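Local coordinates for protein rifamycin polyketide synthase (Amycolatopsis mediterranei, PDB 4LN9) that probably dehydrates the beta-hydroxyacyl polyketide intermediate in the terminal module of the rifamycin assembly line, at residues V76-T81 with A106-P111. Numbering follows the deposited sequence.
Sequences VIVPGT and APLVVP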
loop_
_atom_site.group_PDB
_atom_site.type_symbol
_atom_site.label_atom_id
_atom_site.label_comp_id
_atom_site.label_asym_id
_atom_site.label_seq_id
_atom_site.Cartn_x
_atom_site.Cartn_y
_atom_site.Cartn_z
ATOM N N VAL A 76 5.742 -26.450 4.118
ATOM C CA VAL A 76 6.036 -25.491 3.051
ATOM C C VAL A 76 6.488 -24.147 3.619
ATOM O O VAL A 76 5.769 -23.522 4.400
ATOM C CB VAL A 76 4.829 -25.267 2.116
ATOM C CG1 VAL A 76 5.189 -24.281 1.014
ATOM C CG2 VAL A 76 4.361 -26.589 1.524
ATOM N N ILE A 77 7.725 -23.762 3.311
ATOM C CA ILE A 77 8.244 -22.446 3.685
ATOM C C ILE A 77 8.880 -21.763 2.474
ATOM O O ILE A 77 9.508 -22.425 1.647
ATOM C CB ILE A 77 9.283 -22.551 4.827
ATOM C CG1 ILE A 77 10.619 -23.085 4.304
ATOM C CG2 ILE A 77 8.760 -23.435 5.950
ATOM C CD1 ILE A 77 11.674 -23.247 5.377
ATOM N N VAL A 78 8.599 -20.472 2.289
ATOM C CA VAL A 78 9.198 -19.733 1.178
ATOM C C VAL A 78 10.715 -19.721 1.339
ATOM O O VAL A 78 11.212 -19.512 2.446
ATOM C CB VAL A 78 8.670 -18.283 1.090
ATOM C CG1 VAL A 78 9.438 -17.497 0.035
ATOM C CG2 VAL A 78 7.181 -18.281 0.779
ATOM N N PRO A 79 11.434 -20.203 0.314
ATOM C CA PRO A 79 12.886 -20.254 0.449
ATOM C C PRO A 79 13.465 -18.875 0.755
ATOM O O PRO A 79 12.918 -17.863 0.316
ATOM C CB PRO A 79 13.352 -20.734 -0.929
ATOM C CG PRO A 79 12.241 -20.376 -1.858
ATOM C CD PRO A 79 10.987 -20.537 -1.050
ATOM N N GLY A 80 14.576 -18.845 1.482
ATOM C CA GLY A 80 15.392 -17.640 1.588
ATOM C C GLY A 80 15.556 -16.902 0.271
ATOM O O GLY A 80 15.560 -15.671 0.237
ATOM N N THR A 81 15.731 -17.652 -0.812
ATOM C CA THR A 81 15.958 -17.058 -2.128
ATOM C C THR A 81 14.713 -16.360 -2.675
ATOM O O THR A 81 14.813 -15.439 -3.486
ATOM C CB THR A 81 16.438 -18.110 -3.145
ATOM O OG1 THR A 81 15.497 -19.192 -3.194
ATOM C CG2 THR A 81 17.800 -18.654 -2.743
ATOM N N ALA A 106 12.773 -15.281 10.378
ATOM C CA ALA A 106 11.748 -16.260 10.718
ATOM C C ALA A 106 11.125 -16.797 9.434
ATOM O O ALA A 106 10.845 -16.031 8.512
ATOM C CB ALA A 106 10.680 -15.625 11.600
ATOM N N PRO A 107 10.914 -18.120 9.365
ATOM C CA PRO A 107 10.400 -18.762 8.155
ATOM C C PRO A 107 9.043 -18.206 7.723
ATOM O O PRO A 107 8.159 -18.007 8.556
ATOM C CB PRO A 107 10.262 -20.226 8.574
ATOM C CG PRO A 107 11.296 -20.405 9.632
ATOM C CD PRO A 107 11.319 -19.104 10.385
ATOM N N LEU A 108 8.904 -17.919 6.431
ATOM C CA LEU A 108 7.615 -17.543 5.856
ATOM C C LEU A 108 6.818 -18.788 5.478
ATOM O O LEU A 108 6.948 -19.308 4.368
ATOM C CB LEU A 108 7.823 -16.634 4.636
ATOM C CG LEU A 108 6.635 -16.256 3.741
ATOM C CD1 LEU A 108 5.336 -16.161 4.538
ATOM C CD2 LEU A 108 6.914 -14.951 3.006
ATOM N N VAL A 109 6.111 -19.345 6.458
ATOM C CA VAL A 109 5.357 -20.576 6.259
ATOM C C VAL A 109 4.168 -20.338 5.337
ATOM O O VAL A 109 3.412 -19.384 5.521
ATOM C CB VAL A 109 4.838 -21.135 7.597
ATOM C CG1 VAL A 109 3.905 -22.311 7.353
ATOM C CG2 VAL A 109 6.001 -21.543 8.488
ATOM N N VAL A 110 4.038 -21.172 4.310
ATOM C CA VAL A 110 2.821 -21.188 3.505
ATOM C C VAL A 110 1.887 -22.276 4.019
ATOM O O VAL A 110 2.306 -23.421 4.195
ATOM C CB VAL A 110 3.125 -21.444 2.015
ATOM C CG1 VAL A 110 1.863 -21.276 1.180
ATOM C CG2 VAL A 110 4.220 -20.507 1.528
ATOM N N PRO A 111 0.654 -21.892 4.380
ATOM C CA PRO A 111 -0.320 -22.811 4.970
ATOM C C PRO A 111 -0.849 -23.823 3.953
ATOM O O PRO A 111 -1.140 -23.458 2.814
ATOM C CB PRO A 111 -1.446 -21.879 5.428
ATOM C CG PRO A 111 -1.332 -20.682 4.547
ATOM C CD PRO A 111 0.134 -20.518 4.270
HETATM O O HOH W 1 2.596 -25.986 4.670
HETATM O O HOH W 2 11.117 -18.160 4.889
#
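The carbonyl oxygens of Val76 and Leu108 each accept an amide N-H from the other segment, both donors lying off the carbonyl plane. Val110 N stands above the face of the Val76 carbonyl, 41° out of plane and 2.9 Å from Val76 O; Val78 N meets Leu108 O at 2.9 Å with a smaller tilt, 23°, and a straighter N-H. In the double-hotdog dehydratase fold, this single antiparallel bridge fastens the lead-in to helix 80-93 against the loop between strands 98-104 and 116-122. Ile77 and Val109 form its central, non-hydrogen-bonded pair, their CA atoms 4.3 Å apart. Both carbonyl oxygens also receive a CA-H...O contact, from Val109 CA to Val76 O and from Ile77 CA to Leu108 O.

At either end a water replaces the second amide bond: one joins Val76 N to Val110 O, the other Leu108 N to Val78 O. Val76, Val78, Leu108 and Val110 gather on one side of the backbones. Val76 CG1, anti to its own backbone N (chi1 -179°), reaches obliquely across to Val110 CB at 3.6 Å. Val110 CG2 then extends this patch to Val78 CG2. Leu61, from a neighbouring loop, touches both Val76 and Val110. On the other side, Ile77 has looser company: its CG2 is 4.4 Å from Pro107 CB and 4.2 Å from Val109 CG2. Ile77 O is hydrogen-bonded to His70 ND1; the spacing of His70 and Pro79, the helix N-cap, is consistent with the family's histidine-to-proline dehydratase motif. On the valine-leucine side, Val78 and Leu108 lie alongside, pointing the same way, with Val78 CG2 3.6 Å from the branch carbon Leu108 CG.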